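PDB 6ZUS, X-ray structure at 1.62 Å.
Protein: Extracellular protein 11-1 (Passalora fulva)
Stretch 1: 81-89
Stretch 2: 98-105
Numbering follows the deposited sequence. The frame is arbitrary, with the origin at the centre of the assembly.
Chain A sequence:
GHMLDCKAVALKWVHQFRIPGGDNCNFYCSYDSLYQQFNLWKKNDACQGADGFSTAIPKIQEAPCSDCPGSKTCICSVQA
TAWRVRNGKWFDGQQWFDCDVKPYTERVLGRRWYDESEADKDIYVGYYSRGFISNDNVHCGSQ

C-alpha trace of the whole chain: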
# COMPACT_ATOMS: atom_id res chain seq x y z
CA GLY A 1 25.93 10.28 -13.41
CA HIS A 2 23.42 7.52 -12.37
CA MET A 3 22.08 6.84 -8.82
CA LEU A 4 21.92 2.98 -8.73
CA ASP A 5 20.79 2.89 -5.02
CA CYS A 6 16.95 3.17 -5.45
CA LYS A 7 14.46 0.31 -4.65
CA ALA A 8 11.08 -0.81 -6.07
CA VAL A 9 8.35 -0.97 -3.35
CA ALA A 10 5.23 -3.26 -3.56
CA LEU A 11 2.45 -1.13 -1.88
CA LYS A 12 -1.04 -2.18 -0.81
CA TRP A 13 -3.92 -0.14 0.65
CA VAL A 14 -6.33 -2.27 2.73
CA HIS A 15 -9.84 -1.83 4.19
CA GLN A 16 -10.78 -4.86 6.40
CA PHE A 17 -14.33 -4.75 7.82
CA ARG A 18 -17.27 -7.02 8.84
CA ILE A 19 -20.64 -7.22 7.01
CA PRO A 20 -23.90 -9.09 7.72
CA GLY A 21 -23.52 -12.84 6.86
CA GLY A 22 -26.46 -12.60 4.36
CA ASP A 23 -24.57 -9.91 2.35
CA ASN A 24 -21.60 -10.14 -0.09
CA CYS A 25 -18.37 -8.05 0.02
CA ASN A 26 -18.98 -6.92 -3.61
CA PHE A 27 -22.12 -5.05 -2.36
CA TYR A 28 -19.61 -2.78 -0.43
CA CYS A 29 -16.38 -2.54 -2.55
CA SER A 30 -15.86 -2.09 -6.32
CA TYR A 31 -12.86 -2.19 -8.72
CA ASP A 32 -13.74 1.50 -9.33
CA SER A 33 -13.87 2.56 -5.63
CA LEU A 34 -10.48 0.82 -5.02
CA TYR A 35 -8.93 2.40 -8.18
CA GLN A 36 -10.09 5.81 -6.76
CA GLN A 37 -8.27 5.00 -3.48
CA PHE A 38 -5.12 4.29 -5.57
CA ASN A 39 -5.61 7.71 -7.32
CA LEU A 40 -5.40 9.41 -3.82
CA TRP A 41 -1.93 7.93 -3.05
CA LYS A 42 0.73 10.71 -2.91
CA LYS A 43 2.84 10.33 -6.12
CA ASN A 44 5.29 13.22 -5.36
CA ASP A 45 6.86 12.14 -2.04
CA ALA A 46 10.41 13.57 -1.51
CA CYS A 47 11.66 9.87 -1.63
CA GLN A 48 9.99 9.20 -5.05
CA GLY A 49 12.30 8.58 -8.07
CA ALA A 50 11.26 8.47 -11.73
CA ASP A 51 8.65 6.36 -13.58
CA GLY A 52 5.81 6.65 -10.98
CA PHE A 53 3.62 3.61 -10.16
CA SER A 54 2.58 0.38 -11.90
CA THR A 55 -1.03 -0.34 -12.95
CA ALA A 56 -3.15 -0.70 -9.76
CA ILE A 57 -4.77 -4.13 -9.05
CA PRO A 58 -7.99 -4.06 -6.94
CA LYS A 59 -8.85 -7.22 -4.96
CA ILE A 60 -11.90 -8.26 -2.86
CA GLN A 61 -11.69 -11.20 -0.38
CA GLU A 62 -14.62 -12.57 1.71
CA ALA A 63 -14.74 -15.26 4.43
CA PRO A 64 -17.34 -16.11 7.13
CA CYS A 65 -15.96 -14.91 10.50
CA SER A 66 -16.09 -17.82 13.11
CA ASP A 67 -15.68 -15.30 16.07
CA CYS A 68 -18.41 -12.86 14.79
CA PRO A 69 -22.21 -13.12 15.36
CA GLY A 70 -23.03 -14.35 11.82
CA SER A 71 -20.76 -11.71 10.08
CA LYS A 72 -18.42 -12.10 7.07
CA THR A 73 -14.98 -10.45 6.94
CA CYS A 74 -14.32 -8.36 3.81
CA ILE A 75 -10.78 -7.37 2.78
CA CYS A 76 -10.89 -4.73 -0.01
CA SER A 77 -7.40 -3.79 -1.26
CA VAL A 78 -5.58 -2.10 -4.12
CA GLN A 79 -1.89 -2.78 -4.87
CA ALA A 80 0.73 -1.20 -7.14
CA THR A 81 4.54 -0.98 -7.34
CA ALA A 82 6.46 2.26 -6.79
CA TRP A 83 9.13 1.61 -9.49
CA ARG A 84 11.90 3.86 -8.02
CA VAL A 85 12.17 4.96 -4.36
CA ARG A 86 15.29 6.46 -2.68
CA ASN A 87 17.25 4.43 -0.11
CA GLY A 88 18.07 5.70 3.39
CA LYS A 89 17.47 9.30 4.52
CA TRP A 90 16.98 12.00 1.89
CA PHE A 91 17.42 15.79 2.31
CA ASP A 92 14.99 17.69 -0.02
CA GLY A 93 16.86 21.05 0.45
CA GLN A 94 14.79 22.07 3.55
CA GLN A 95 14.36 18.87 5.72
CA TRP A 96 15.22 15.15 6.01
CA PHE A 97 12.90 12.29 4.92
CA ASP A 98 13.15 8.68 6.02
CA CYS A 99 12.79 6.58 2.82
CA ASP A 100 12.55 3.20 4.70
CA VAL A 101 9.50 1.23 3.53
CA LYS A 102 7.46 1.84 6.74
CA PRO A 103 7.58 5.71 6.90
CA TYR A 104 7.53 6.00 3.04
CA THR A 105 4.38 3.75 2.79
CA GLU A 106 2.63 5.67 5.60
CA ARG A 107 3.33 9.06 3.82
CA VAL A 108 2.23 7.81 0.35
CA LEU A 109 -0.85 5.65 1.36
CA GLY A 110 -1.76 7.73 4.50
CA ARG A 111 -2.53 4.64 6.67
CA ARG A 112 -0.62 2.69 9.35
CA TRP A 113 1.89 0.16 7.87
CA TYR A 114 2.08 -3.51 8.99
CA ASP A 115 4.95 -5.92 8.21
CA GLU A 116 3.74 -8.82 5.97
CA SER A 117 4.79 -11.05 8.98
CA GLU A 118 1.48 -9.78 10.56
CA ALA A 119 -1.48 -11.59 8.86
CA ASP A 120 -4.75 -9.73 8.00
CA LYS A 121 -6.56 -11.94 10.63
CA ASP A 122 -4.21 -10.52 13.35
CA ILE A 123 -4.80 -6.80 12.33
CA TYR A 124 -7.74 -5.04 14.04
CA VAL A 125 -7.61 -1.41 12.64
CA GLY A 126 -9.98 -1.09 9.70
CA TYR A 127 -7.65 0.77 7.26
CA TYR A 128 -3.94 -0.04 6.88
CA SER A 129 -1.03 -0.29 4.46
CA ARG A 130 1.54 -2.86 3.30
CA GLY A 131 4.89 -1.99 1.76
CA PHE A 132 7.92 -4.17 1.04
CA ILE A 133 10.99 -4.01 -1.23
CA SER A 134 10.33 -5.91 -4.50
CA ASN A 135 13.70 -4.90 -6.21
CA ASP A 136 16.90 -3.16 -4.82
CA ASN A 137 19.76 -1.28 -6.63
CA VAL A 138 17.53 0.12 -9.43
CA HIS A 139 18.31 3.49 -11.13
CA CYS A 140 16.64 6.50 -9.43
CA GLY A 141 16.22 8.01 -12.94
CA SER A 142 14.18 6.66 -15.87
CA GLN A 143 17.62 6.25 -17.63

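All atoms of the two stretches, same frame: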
# COMPACT_ATOMS: atom_id res chain seq x y z
N THR A 81 3.10 -1.07 -7.61
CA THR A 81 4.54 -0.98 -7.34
C THR A 81 4.99 0.45 -7.58
O THR A 81 4.69 1.01 -8.66
CB THR A 81 5.33 -1.95 -8.22
OG1 THR A 81 4.90 -3.27 -7.84
CG2 THR A 81 6.82 -1.78 -8.03
N ALA A 82 5.65 1.03 -6.60
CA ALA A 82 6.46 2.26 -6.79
C ALA A 82 7.78 1.80 -7.44
O ALA A 82 8.58 1.16 -6.77
CB ALA A 82 6.66 3.00 -5.48
N TRP A 83 7.97 2.13 -8.71
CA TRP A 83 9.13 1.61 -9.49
C TRP A 83 10.48 2.04 -8.90
O TRP A 83 11.43 1.19 -8.88
CB TRP A 83 9.00 2.02 -10.95
CG TRP A 83 7.87 1.35 -11.65
CD1 TRP A 83 6.87 1.95 -12.33
CD2 TRP A 83 7.71 -0.07 -11.82
NE1 TRP A 83 6.07 1.00 -12.90
CE2 TRP A 83 6.55 -0.24 -12.60
CE3 TRP A 83 8.44 -1.20 -11.40
CZ2 TRP A 83 6.08 -1.51 -12.95
CZ3 TRP A 83 7.97 -2.45 -11.73
CH2 TRP A 83 6.81 -2.59 -12.51
N ARG A 84 10.58 3.29 -8.42
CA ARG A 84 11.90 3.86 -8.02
C ARG A 84 11.73 4.75 -6.80
O ARG A 84 11.04 5.79 -6.90
CB ARG A 84 12.50 4.64 -9.20
CG ARG A 84 12.65 3.84 -10.48
CD ARG A 84 13.20 4.74 -11.55
NE ARG A 84 13.03 4.09 -12.83
CZ ARG A 84 13.74 3.05 -13.27
NH1 ARG A 84 14.73 2.55 -12.54
NH2 ARG A 84 13.48 2.57 -14.47
N VAL A 85 12.27 4.29 -5.67
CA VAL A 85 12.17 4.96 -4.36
C VAL A 85 13.60 5.07 -3.79
O VAL A 85 14.36 4.11 -3.88
CB VAL A 85 11.20 4.22 -3.42
CG1 VAL A 85 11.14 4.95 -2.08
CG2 VAL A 85 9.84 4.04 -4.07
N ARG A 86 13.93 6.22 -3.22
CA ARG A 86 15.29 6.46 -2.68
C ARG A 86 15.53 5.47 -1.55
O ARG A 86 14.55 4.98 -0.94
CB ARG A 86 15.43 7.92 -2.26
CG ARG A 86 15.33 8.87 -3.44
CD ARG A 86 15.70 10.21 -2.93
NE ARG A 86 15.31 11.26 -3.85
CZ ARG A 86 16.07 11.71 -4.86
NH1 ARG A 86 17.22 11.14 -5.16
NH2 ARG A 86 15.62 12.72 -5.58
N ASN A 87 16.80 5.17 -1.32
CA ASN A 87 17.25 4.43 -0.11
C ASN A 87 17.74 5.39 0.98
O ASN A 87 18.39 6.39 0.69
CB ASN A 87 18.31 3.39 -0.47
CG ASN A 87 17.65 2.13 -1.00
OD1 ASN A 87 16.71 1.62 -0.36
ND2 ASN A 87 18.14 1.63 -2.13
N GLY A 88 17.47 5.04 2.22
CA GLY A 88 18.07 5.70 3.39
C GLY A 88 17.26 6.91 3.80
O GLY A 88 16.02 6.85 3.79
N LYS A 89 17.98 7.97 4.15
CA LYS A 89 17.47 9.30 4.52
C LYS A 89 17.74 10.19 3.33
O LYS A 89 18.83 10.08 2.73
CB LYS A 89 18.20 9.82 5.76
CG LYS A 89 18.20 8.86 6.94
CD LYS A 89 16.88 8.84 7.69
CE LYS A 89 16.94 8.01 8.96
NZ LYS A 89 15.97 8.50 9.97
N ASP A 98 12.83 10.11 5.90
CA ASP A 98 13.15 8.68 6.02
C ASP A 98 12.48 7.94 4.86
O ASP A 98 11.26 7.95 4.77
CB ASP A 98 12.70 8.16 7.38
CG ASP A 98 13.22 6.78 7.73
OD1 ASP A 98 13.83 6.11 6.83
OD2 ASP A 98 13.05 6.40 8.94
N CYS A 99 13.28 7.28 4.03
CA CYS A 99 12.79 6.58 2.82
C CYS A 99 12.66 5.07 3.07
O CYS A 99 12.32 4.37 2.11
CB CYS A 99 13.69 6.85 1.62
SG CYS A 99 13.92 8.61 1.23
N ASP A 100 12.82 4.61 4.31
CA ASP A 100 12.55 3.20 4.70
C ASP A 100 11.10 2.87 4.37
O ASP A 100 10.26 3.79 4.36
CB ASP A 100 12.87 2.95 6.18
CG ASP A 100 14.40 2.87 6.45
OD1 ASP A 100 15.24 3.01 5.48
OD2 ASP A 100 14.79 2.66 7.65
N VAL A 101 10.82 1.61 4.10
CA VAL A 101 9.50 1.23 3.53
C VAL A 101 8.38 1.63 4.50
O VAL A 101 7.33 2.10 4.04
CB VAL A 101 9.38 -0.25 3.10
CG1 VAL A 101 10.37 -0.56 2.00
CG2 VAL A 101 9.54 -1.19 4.26
N LYS A 102 8.56 1.49 5.81
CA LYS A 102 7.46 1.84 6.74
C LYS A 102 7.06 3.32 6.64
O LYS A 102 5.91 3.64 6.31
CB LYS A 102 7.82 1.43 8.15
CG LYS A 102 6.86 1.93 9.20
CD LYS A 102 7.36 1.51 10.56
CE LYS A 102 6.39 1.67 11.70
NZ LYS A 102 5.73 2.98 11.65
N PRO A 103 7.96 4.29 6.93
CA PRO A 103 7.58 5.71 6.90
C PRO A 103 7.15 6.13 5.49
O PRO A 103 6.19 6.91 5.40
CB PRO A 103 8.83 6.48 7.41
CG PRO A 103 9.96 5.51 7.27
CD PRO A 103 9.35 4.12 7.43
N TYR A 104 7.87 5.67 4.45
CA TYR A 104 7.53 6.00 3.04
C TYR A 104 6.08 5.57 2.77
O TYR A 104 5.28 6.35 2.26
CB TYR A 104 8.52 5.36 2.07
CG TYR A 104 8.07 5.40 0.64
CD1 TYR A 104 8.16 6.54 -0.15
CD2 TYR A 104 7.54 4.27 0.03
CE1 TYR A 104 7.71 6.58 -1.47
CE2 TYR A 104 7.08 4.29 -1.27
CZ TYR A 104 7.16 5.43 -2.04
OH TYR A 104 6.68 5.37 -3.31
N THR A 105 5.74 4.30 3.04
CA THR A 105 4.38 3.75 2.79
C THR A 105 3.35 4.58 3.53
O THR A 105 2.30 4.97 2.95
CB THR A 105 4.30 2.26 3.17
OG1 THR A 105 5.30 1.55 2.44
CG2 THR A 105 2.88 1.76 2.92

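Two small clusters, one polar and one apolar, join stretch 81-89 to stretch 98-105, burying 418 Å² in all. At the polar end, Lys 89 and Asp 98 form an antiparallel non-hydrogen-bonded bridge pair, their CA atoms 4.6 Å apart and their side chains on the same face of the sheet. Lys 89 bends early (chi1 and chi2 both m) and then runs extended (chi3 and chi4 t), which carries NZ to 3.7 Å from OD2 of Asp 98, a long salt bridge, with Lys 89 exposed. Asp 98 takes chi1 t, and its other carboxylate oxygen, OD1, accepts a hydrogen bond from N of Asp 100 (3.1 Å), bracing the turn that leads into the helix. The one hydrogen bond across the stretches is from N of Cys 99 to O of Gly 88 (2.8 Å, 152° at the hydrogen). Gly 88 has phi 87°, a value that favours glycine. Cys 99, buried and with chi1 m, points toward stretch 1: its CB lies 3.3 Å from O of Arg 86, and its SG, bonded covalently elsewhere in the structure, 3.9 Å from CB of Arg 86. The end of the Arg 86 side chain leads away, and it is CB that lies nearest the cysteine sulfur.

The apolar cluster centres on Tyr 104, on the first turn of the helix. Its CA-to-CB bond points toward stretch 1, and with chi1 t and chi2 78° the ring lies against Ala 82 and Val 85. Val 85, chi1 t, sets CG1 over one ring face, 3.8 Å from the centroid of the Tyr 104 ring and 9° off its normal, a CH-pi contact, while CG2 packs 3.6 Å from CZ of Tyr 104. Ala 82 lies at the ring edge, its short side chain placing CB 3.2 Å from OH of Tyr 104; that hydroxyl is hydrogen-bonded elsewhere in the structure, so it remains satisfied although Tyr 104 is buried.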